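Local coordinates for cyclase (Uncultured organism, PDB 5IBZ), which probably acts as a cyclase-family hydrolase, perhaps with arylformamidase activity, and binds acetylphosphate in the crystal, at residues A56-P64 with V207-R218; G159-F167 with L285-A293. All coordinates share one frame; numbering follows the deposited sequence. Where two conformers were deposited one is given.

Contact 1: residues A56-P64 with V207-R218; sequences AIPIDSNGP and VESWYDLDPVGR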
loop_
_atom_site.group_PDB
_atom_site.type_symbol
_atom_site.label_atom_id
_atom_site.label_comp_id
_atom_site.label_asym_id
_atom_site.label_seq_id
_atom_site.Cartn_x
_atom_site.Cartn_y
_atom_site.Cartn_z
ATOM N N ALA B 56 -18.573 -8.532 -11.576
ATOM C CA ALA B 56 -17.741 -8.027 -10.488
ATOM C C ALA B 56 -18.493 -7.121 -9.526
ATOM O O ALA B 56 -19.400 -6.384 -9.919
ATOM C CB ALA B 56 -16.548 -7.275 -11.056
ATOM N N ILE B 57 -18.071 -7.151 -8.274
ATOM C CA ILE B 57 -18.427 -6.082 -7.336
ATOM C C ILE B 57 -17.449 -4.922 -7.529
ATOM O O ILE B 57 -16.344 -5.095 -8.054
ATOM C CB ILE B 57 -18.413 -6.543 -5.870
ATOM C CG1 ILE B 57 -17.039 -7.045 -5.418
ATOM C CG2 ILE B 57 -19.468 -7.595 -5.647
ATOM C CD1 ILE B 57 -16.862 -6.995 -3.891
ATOM N N PRO B 58 -17.849 -3.730 -7.089
ATOM C CA PRO B 58 -16.897 -2.622 -7.198
ATOM C C PRO B 58 -15.690 -2.820 -6.304
ATOM O O PRO B 58 -15.846 -3.250 -5.138
ATOM C CB PRO B 58 -17.713 -1.397 -6.769
ATOM C CG PRO B 58 -18.881 -1.933 -6.026
ATOM C CD PRO B 58 -19.160 -3.307 -6.595
ATOM N N ILE B 59 -14.514 -2.513 -6.844
ATOM C CA ILE B 59 -13.286 -2.469 -6.053
ATOM C C ILE B 59 -13.239 -1.129 -5.337
ATOM O O ILE B 59 -12.960 -0.089 -5.948
ATOM C CB ILE B 59 -12.044 -2.653 -6.904
ATOM C CG1 ILE B 59 -12.092 -4.023 -7.609
ATOM C CG2 ILE B 59 -10.780 -2.516 -6.049
ATOM C CD1 ILE B 59 -10.922 -4.348 -8.472
ATOM N N ASP B 60 -13.512 -1.179 -4.045
ATOM C CA ASP B 60 -13.521 -0.012 -3.189
ATOM C C ASP B 60 -13.410 -0.522 -1.755
ATOM O O ASP B 60 -13.179 -1.722 -1.548
ATOM C CB ASP B 60 -14.763 0.872 -3.419
ATOM C CG ASP B 60 -16.089 0.175 -3.106
ATOM O OD1 ASP B 60 -16.136 -0.712 -2.232
ATOM O OD2 ASP B 60 -17.100 0.539 -3.753
ATOM N N SER B 61 -13.547 0.355 -0.759
ATOM C CA SER B 61 -13.318 -0.050 0.619
ATOM C C SER B 61 -14.615 -0.453 1.328
ATOM O O SER B 61 -14.617 -0.699 2.542
ATOM C CB SER B 61 -12.628 1.083 1.389
ATOM O OG SER B 61 -11.391 1.412 0.767
ATOM N N ASN B 62 -15.685 -0.574 0.547
ATOM C CA ASN B 62 -17.049 -0.754 1.052
ATOM C C ASN B 62 -17.576 -2.196 0.931
ATOM O O ASN B 62 -18.663 -2.524 1.424
ATOM C CB ASN B 62 -17.974 0.203 0.287
ATOM C CG ASN B 62 -19.364 0.288 0.880
ATOM O OD1 ASN B 62 -19.536 0.329 2.098
ATOM N ND2 ASN B 62 -20.376 0.308 0.006
ATOM N N GLY B 63 -16.803 -3.051 0.273
ATOM C CA GLY B 63 -17.245 -4.392 -0.058
ATOM C C GLY B 63 -16.954 -5.443 1.005
ATOM O O GLY B 63 -16.273 -5.180 2.005
ATOM N N PRO B 64 -17.501 -6.647 0.820
ATOM C CA PRO B 64 -17.218 -7.706 1.770
ATOM C C PRO B 64 -15.813 -8.237 1.540
ATOM O O PRO B 64 -15.387 -8.434 0.395
ATOM C CB PRO B 64 -18.275 -8.755 1.459
ATOM C CG PRO B 64 -18.510 -8.571 -0.011
ATOM C CD PRO B 64 -18.348 -7.105 -0.292
ATOM N N VAL B 207 -23.986 -12.182 -1.438
ATOM C CA VAL B 207 -23.406 -10.852 -1.582
ATOM C C VAL B 207 -24.493 -9.776 -1.787
ATOM O O VAL B 207 -24.264 -8.585 -1.517
ATOM C CB VAL B 207 -22.373 -10.813 -2.745
ATOM C CG1 VAL B 207 -23.053 -11.002 -4.077
ATOM C CG2 VAL B 207 -21.575 -9.540 -2.726
ATOM N N GLU B 208 -25.694 -10.190 -2.186
ATOM C CA GLU B 208 -26.791 -9.245 -2.429
ATOM C C GLU B 208 -27.361 -8.687 -1.132
ATOM O O GLU B 208 -28.188 -7.760 -1.155
ATOM C CB GLU B 208 -27.898 -9.917 -3.248
ATOM C CG GLU B 208 -27.424 -10.332 -4.633
ATOM C CD GLU B 208 -28.406 -11.233 -5.404
ATOM O OE1 GLU B 208 -29.594 -11.322 -5.013
ATOM O OE2 GLU B 208 -27.967 -11.820 -6.418
ATOM N N SER B 209 -26.925 -9.251 -0.011
ATOM C CA SER B 209 -27.375 -8.793 1.299
ATOM C C SER B 209 -26.360 -7.897 2.012
ATOM O O SER B 209 -26.672 -7.325 3.048
ATOM C CB SER B 209 -27.713 -9.997 2.196
ATOM O OG SER B 209 -26.557 -10.728 2.623
ATOM N N TRP B 210 -25.169 -7.738 1.451
ATOM C CA TRP B 210 -24.083 -7.068 2.170
ATOM C C TRP B 210 -24.203 -5.548 2.228
ATOM O O TRP B 210 -23.998 -4.929 3.281
ATOM C CB TRP B 210 -22.743 -7.432 1.516
ATOM C CG TRP B 210 -21.601 -6.554 1.948
ATOM C CD1 TRP B 210 -21.120 -5.442 1.309
ATOM C CD2 TRP B 210 -20.798 -6.718 3.116
ATOM N NE1 TRP B 210 -20.073 -4.910 2.009
ATOM C CE2 TRP B 210 -19.850 -5.678 3.119
ATOM C CE3 TRP B 210 -20.790 -7.643 4.161
ATOM C CZ2 TRP B 210 -18.914 -5.534 4.130
ATOM C CZ3 TRP B 210 -19.862 -7.500 5.155
ATOM C CH2 TRP B 210 -18.930 -6.454 5.131
ATOM N N TYR B 211 -24.488 -4.928 1.092
ATOM C CA TYR B 211 -24.269 -3.482 0.974
ATOM C C TYR B 211 -25.227 -2.624 1.804
ATOM O O TYR B 211 -24.853 -1.526 2.227
ATOM C CB TYR B 211 -24.303 -3.104 -0.505
ATOM C CG TYR B 211 -23.036 -3.537 -1.200
ATOM C CD1 TYR B 211 -21.882 -2.773 -1.101
ATOM C CD2 TYR B 211 -22.969 -4.741 -1.889
ATOM C CE1 TYR B 211 -20.704 -3.169 -1.711
ATOM C CE2 TYR B 211 -21.782 -5.152 -2.504
ATOM C CZ TYR B 211 -20.659 -4.351 -2.408
ATOM O OH TYR B 211 -19.458 -4.733 -3.005
ATOM N N ASP B 212 -26.404 -3.143 2.126
ATOM C CA ASP B 212 -27.299 -2.401 3.006
ATOM C C ASP B 212 -26.951 -2.501 4.492
ATOM O O ASP B 212 -27.508 -1.758 5.292
ATOM C CB ASP B 212 -28.734 -2.869 2.818
ATOM C CG ASP B 212 -29.305 -2.477 1.468
ATOM O OD1 ASP B 212 -28.785 -1.509 0.864
ATOM O OD2 ASP B 212 -30.283 -3.122 1.038
ATOM N N LEU B 213 -26.058 -3.412 4.870
ATOM C CA LEU B 213 -25.685 -3.582 6.282
ATOM C C LEU B 213 -24.924 -2.380 6.858
ATOM O O LEU B 213 -24.060 -1.798 6.189
ATOM C CB LEU B 213 -24.829 -4.840 6.457
ATOM C CG LEU B 213 -25.496 -6.156 6.060
ATOM C CD1 LEU B 213 -24.515 -7.297 6.073
ATOM C CD2 LEU B 213 -26.681 -6.446 6.993
ATOM N N ASP B 214 -25.244 -2.036 8.106
ATOM C CA ASP B 214 -24.501 -1.031 8.876
ATOM C C ASP B 214 -23.242 -1.683 9.475
ATOM O O ASP B 214 -23.009 -2.860 9.292
ATOM C CB ASP B 214 -25.365 -0.440 9.991
ATOM C CG ASP B 214 -25.213 -1.203 11.310
ATOM O OD1 ASP B 214 -25.567 -2.408 11.273
ATOM O OD2 ASP B 214 -24.723 -0.614 12.344
ATOM N N PRO B 215 -22.404 -0.897 10.173
ATOM C CA PRO B 215 -21.156 -1.503 10.642
ATOM C C PRO B 215 -21.334 -2.704 11.570
ATOM O O PRO B 215 -20.559 -3.650 11.483
ATOM C CB PRO B 215 -20.478 -0.347 11.372
ATOM C CG PRO B 215 -20.935 0.858 10.626
ATOM C CD PRO B 215 -22.368 0.575 10.257
ATOM N N VAL B 216 -22.336 -2.675 12.442
ATOM C CA VAL B 216 -22.576 -3.827 13.316
ATOM C C VAL B 216 -23.009 -5.036 12.485
ATOM O O VAL B 216 -22.497 -6.137 12.638
ATOM C CB VAL B 216 -23.627 -3.496 14.392
ATOM C CG1 VAL B 216 -24.133 -4.775 15.091
ATOM C CG2 VAL B 216 -23.049 -2.500 15.409
ATOM N N GLY B 217 -23.928 -4.822 11.565
ATOM C CA GLY B 217 -24.370 -5.916 10.722
ATOM C C GLY B 217 -23.249 -6.539 9.905
ATOM O O GLY B 217 -23.231 -7.747 9.667
ATOM N N ARG B 218 -22.322 -5.709 9.439
ATOM C CA ARG B 218 -21.176 -6.192 8.678
ATOM C C ARG B 218 -20.222 -7.018 9.534
ATOM O O ARG B 218 -19.600 -7.949 9.027
ATOM C CB ARG B 218 -20.435 -5.015 8.049
ATOM C CG ARG B 218 -21.225 -4.388 6.928
ATOM C CD ARG B 218 -20.562 -3.169 6.338
ATOM N NE ARG B 218 -21.403 -2.633 5.276
ATOM C CZ ARG B 218 -20.964 -2.025 4.183
ATOM N NH1 ARG B 218 -19.671 -1.870 3.978
ATOM N NH2 ARG B 218 -21.835 -1.589 3.283
HETATM O O HOH W 1 -17.355 -3.104 -2.953
HETATM O O HOH W 2 -23.166 0.218 0.899
#

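Contact 2: residues G159-F167 with L285-A293; sequences GVLVDIVRF and LEELAKDCA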
loop_
_atom_site.group_PDB
_atom_site.type_symbol
_atom_site.label_atom_id
_atom_site.label_comp_id
_atom_site.label_asym_id
_atom_site.label_seq_id
_atom_site.Cartn_x
_atom_site.Cartn_y
_atom_site.Cartn_z
ATOM N N GLY B 159 -19.277 -20.514 -19.890
ATOM C CA GLY B 159 -19.741 -20.410 -18.518
ATOM C C GLY B 159 -21.193 -20.831 -18.459
ATOM O O GLY B 159 -21.936 -20.690 -19.438
ATOM N N VAL B 160 -21.590 -21.374 -17.313
ATOM C CA VAL B 160 -22.962 -21.766 -17.066
ATOM C C VAL B 160 -23.373 -21.260 -15.685
ATOM O O VAL B 160 -22.696 -21.552 -14.680
ATOM C CB VAL B 160 -23.142 -23.294 -17.137
ATOM C CG1 VAL B 160 -24.628 -23.678 -16.889
ATOM C CG2 VAL B 160 -22.648 -23.810 -18.479
ATOM N N LEU B 161 -24.454 -20.484 -15.654
ATOM C CA LEU B 161 -25.078 -20.050 -14.406
ATOM C C LEU B 161 -26.025 -21.101 -13.890
ATOM O O LEU B 161 -26.878 -21.584 -14.628
ATOM C CB LEU B 161 -25.854 -18.744 -14.593
ATOM C CG LEU B 161 -26.681 -18.271 -13.398
ATOM C CD1 LEU B 161 -25.789 -17.831 -12.263
ATOM C CD2 LEU B 161 -27.623 -17.145 -13.827
ATOM N N VAL B 162 -25.857 -21.466 -12.620
ATOM C CA VAL B 162 -26.887 -22.221 -11.932
ATOM C C VAL B 162 -27.446 -21.341 -10.805
ATOM O O VAL B 162 -26.746 -20.982 -9.845
ATOM C CB VAL B 162 -26.348 -23.592 -11.432
ATOM C CG1 VAL B 162 -25.192 -23.453 -10.446
ATOM C CG2 VAL B 162 -27.467 -24.433 -10.874
ATOM N N ASP B 163 -28.710 -20.975 -10.958
ATOM C CA ASP B 163 -29.357 -20.033 -10.057
ATOM C C ASP B 163 -30.028 -20.812 -8.950
ATOM O O ASP B 163 -31.201 -21.150 -9.017
ATOM C CB ASP B 163 -30.342 -19.163 -10.812
ATOM C CG ASP B 163 -30.830 -17.977 -9.992
ATOM O OD1 ASP B 163 -30.671 -17.991 -8.752
ATOM O OD2 ASP B 163 -31.396 -17.044 -10.618
ATOM N N ILE B 164 -29.261 -21.111 -7.921
ATOM C CA ILE B 164 -29.781 -21.916 -6.827
ATOM C C ILE B 164 -30.838 -21.133 -6.043
ATOM O O ILE B 164 -31.823 -21.703 -5.575
ATOM C CB ILE B 164 -28.642 -22.387 -5.907
ATOM C CG1 ILE B 164 -27.656 -23.278 -6.685
ATOM C CG2 ILE B 164 -29.203 -23.159 -4.721
ATOM C CD1 ILE B 164 -28.232 -24.604 -7.136
ATOM N N VAL B 165 -30.656 -19.818 -5.928
ATOM C CA VAL B 165 -31.645 -18.965 -5.262
ATOM C C VAL B 165 -33.021 -19.153 -5.922
ATOM O O VAL B 165 -34.019 -19.413 -5.236
ATOM C CB VAL B 165 -31.201 -17.469 -5.275
ATOM C CG1 VAL B 165 -32.319 -16.550 -4.846
ATOM C CG2 VAL B 165 -29.979 -17.268 -4.367
ATOM N N ARG B 166 -33.095 -19.053 -7.242
ATOM C CA ARG B 166 -34.398 -19.178 -7.905
ATOM C C ARG B 166 -34.916 -20.619 -7.862
ATOM O O ARG B 166 -36.121 -20.843 -7.765
ATOM C CB ARG B 166 -34.336 -18.682 -9.358
ATOM C CG ARG B 166 -34.526 -17.179 -9.480
ATOM C CD ARG B 166 -34.575 -16.705 -10.935
ATOM N NE ARG B 166 -34.919 -15.282 -11.001
ATOM C CZ ARG B 166 -34.049 -14.283 -10.852
ATOM N NH1 ARG B 166 -32.746 -14.538 -10.657
ATOM N NH2 ARG B 166 -34.474 -13.018 -10.908
ATOM N N PHE B 167 -34.011 -21.589 -7.949
ATOM C CA PHE B 167 -34.410 -22.986 -7.843
ATOM C C PHE B 167 -35.108 -23.256 -6.495
ATOM O O PHE B 167 -36.074 -24.034 -6.431
ATOM C CB PHE B 167 -33.191 -23.904 -8.009
ATOM C CG PHE B 167 -33.503 -25.362 -7.778
ATOM C CD1 PHE B 167 -34.349 -26.033 -8.634
ATOM C CD2 PHE B 167 -32.933 -26.053 -6.720
ATOM C CE1 PHE B 167 -34.639 -27.367 -8.430
ATOM C CE2 PHE B 167 -33.242 -27.392 -6.505
ATOM C CZ PHE B 167 -34.076 -28.035 -7.375
ATOM N N LEU B 285 -23.926 -11.678 -9.329
ATOM C CA LEU B 285 -24.700 -12.440 -10.296
ATOM C C LEU B 285 -26.149 -12.000 -10.448
ATOM O O LEU B 285 -26.898 -12.606 -11.212
ATOM C CB LEU B 285 -24.655 -13.921 -9.894
ATOM C CG LEU B 285 -23.237 -14.507 -9.835
ATOM C CD1 LEU B 285 -23.267 -15.963 -9.411
ATOM C CD2 LEU B 285 -22.510 -14.353 -11.160
ATOM N N GLU B 286 -26.555 -10.968 -9.712
ATOM C CA GLU B 286 -27.964 -10.584 -9.679
ATOM C C GLU B 286 -28.516 -10.202 -11.050
ATOM O O GLU B 286 -29.631 -10.607 -11.416
ATOM C CB GLU B 286 -28.183 -9.418 -8.706
ATOM C CG GLU B 286 -29.689 -9.196 -8.445
ATOM C CD GLU B 286 -30.002 -8.130 -7.407
ATOM O OE1 GLU B 286 -29.195 -7.914 -6.491
ATOM O OE2 GLU B 286 -31.086 -7.517 -7.503
ATOM N N GLU B 287 -27.788 -9.394 -11.811
ATOM C CA GLU B 287 -28.320 -8.936 -13.106
ATOM C C GLU B 287 -28.233 -10.009 -14.179
ATOM O O GLU B 287 -29.136 -10.133 -15.018
ATOM C CB GLU B 287 -27.604 -7.667 -13.572
ATOM C CG GLU B 287 -28.198 -6.408 -12.943
ATOM C CD GLU B 287 -28.154 -6.424 -11.422
ATOM O OE1 GLU B 287 -29.234 -6.567 -10.793
ATOM O OE2 GLU B 287 -27.045 -6.285 -10.854
ATOM N N LEU B 288 -27.146 -10.774 -14.178
ATOM C CA LEU B 288 -27.033 -11.907 -15.082
ATOM C C LEU B 288 -28.181 -12.876 -14.855
ATOM O O LEU B 288 -28.794 -13.362 -15.813
ATOM C CB LEU B 288 -25.698 -12.635 -14.901
ATOM C CG LEU B 288 -25.531 -13.919 -15.729
ATOM C CD1 LEU B 288 -25.496 -13.633 -17.237
ATOM C CD2 LEU B 288 -24.301 -14.679 -15.307
ATOM N N ALA B 289 -28.481 -13.168 -13.594
ATOM C CA ALA B 289 -29.510 -14.153 -13.295
ATOM C C ALA B 289 -30.895 -13.657 -13.736
ATOM O O ALA B 289 -31.705 -14.438 -14.250
ATOM C CB ALA B 289 -29.508 -14.502 -11.825
ATOM N N LYS B 290 -31.173 -12.370 -13.560
ATOM C CA LYS B 290 -32.432 -11.815 -14.047
ATOM C C LYS B 290 -32.540 -11.964 -15.557
ATOM O O LYS B 290 -33.600 -12.320 -16.081
ATOM C CB LYS B 290 -32.565 -10.345 -13.648
ATOM C CG LYS B 290 -33.935 -9.734 -13.914
ATOM C CD LYS B 290 -33.977 -8.325 -13.358
ATOM C CE LYS B 290 -35.290 -7.624 -13.672
ATOM N NZ LYS B 290 -36.471 -8.506 -13.451
ATOM N N ASP B 291 -31.442 -11.704 -16.256
ATOM C CA ASP B 291 -31.448 -11.801 -17.711
ATOM C C ASP B 291 -31.676 -13.247 -18.144
ATOM O O ASP B 291 -32.448 -13.496 -19.062
ATOM C CB ASP B 291 -30.148 -11.246 -18.298
ATOM C CG ASP B 291 -30.129 -11.312 -19.817
ATOM O OD1 ASP B 291 -30.792 -10.458 -20.431
ATOM O OD2 ASP B 291 -29.475 -12.217 -20.379
ATOM N N CYS B 292 -30.995 -14.193 -17.500
ATOM C CA CYS B 292 -31.167 -15.611 -17.848
ATOM C C CYS B 292 -32.595 -16.101 -17.575
ATOM O O CYS B 292 -33.122 -16.935 -18.312
ATOM C CB CYS B 292 -30.162 -16.476 -17.093
ATOM S SG CYS B 292 -28.428 -16.187 -17.557
ATOM N N ALA B 293 -33.233 -15.590 -16.526
ATOM C CA ALA B 293 -34.608 -15.962 -16.240
ATOM C C ALA B 293 -35.539 -15.473 -17.343
ATOM O O ALA B 293 -36.504 -16.156 -17.698
ATOM C CB ALA B 293 -35.050 -15.421 -14.873
HETATM O O HOH W 3 -31.911 -17.044 -13.303
HETATM O O HOH W 4 -31.775 -11.933 -10.049
#

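Contact 1: residues A56-P64 with V207-R218
The indole of W210 lies between P64 on one face, with CB over the ring centre, and CG of R218 toward the rim of the other; N62 meets its edge. This joins the loop after strand 52-54 to the type I beta turn W210-L213 that leads into helix 215-223. The side chain of P64 is about 11 Å from a bound acetylphosphate. P64 CD sits 3.7 Å from the centroid of the five-membered ring of W210, a CH-pi contact 17° off the normal. In the ring plane, W210 NE1 gives N62 O a nearly straight 2.8 Å bond (175°) on a carbonyl lone pair. W210 CD1 stands over the centre of the Y211 ring. In one of its two modelled conformers N62 has CG anti to the backbone N (chi1 -170°), which sets ND2 at the Y211 ring edge and lets R218 NH1 reach OD1 at 2.9 Å from above the carbonyl plane; the NH1 bond to N62 O is weak. R218 NE and NH2 hold L213 O and Y211 O, tying the turn to the helix. With an alanine here instead of W210, N62 O would probably lose its straight donor and a gap would open between P64 and R218. F221 meets W210 edge-to-face. Beyond the indole, Y211 OH packs on I57, 3.5 Å from its CB, and donates at 2.7 Å to a water that also binds P58 O and D60 OD1.

Contact 2: residues G159-F167 with L285-A293
L161 points from strand 159-163 into helix 286-293, which crosses the strand at -89° with the axes 9.6 Å apart: a helix laid across one face of the mixed central sheet. With CG anti to the backbone N (chi1 173°), the leucine sends its two methyls to different places. CD2 enters the helix surface, 3.6 Å from A289 CA, and also touches L288 and C292; CD1 meets L285 CD1 at 4.2 Å. F300 of the neighbouring strand packs on L161 and L288, continuing this apolar layer. D163, next toward the helix, brings OD2 to 3.4 Å from A289 CB. It is also the N-cap of helix 164-167: OD1 accepts from R166 N, while OD2 forms a salt bridge to R166 NH1 at 2.8 Å, nearly end-on to its C-O bond and in the guanidinium plane. OD1 has a second charged partner in R203, and the carboxylate probably offsets the closeness of the two arginines. One water donates to both D163 OD2 and A289 O, linking the cap to the helix backbone. R166 then reaches over to the helix, extended from CG to NE. Its guanidinium lays one face against A293 CB and A289 O, and NH1 approaches A289 CB; the small alanines let this flat group come close. The edge of the guanidinium holds another water in its plane, which accepts from R166 NH1 at 2.8 Å and donates to E286 O at 2.9 Å.

In the fold
The two contacts lie with their centres 20 Å apart, and their segments alternate along the chain: 56-64, 159-167, 207-218, 285-293. Contact 2 sets helix 286-295 against the mixed sheet at strand 158-163, whereas contact 1 joins the loop after its edge strand 52-54 to the 3-10 segment, turn and helix start that follow strand 199-203. They meet where E208 OE2 packs on E286 CB, and R203 bridges them further by pairing with both E208 and D163. Contact 1 lies nearer other subunits, with Y308, I309 and P310 of the second subunit packing beside residues 56-60; no other chain of the tetramer touches the segments of contact 2.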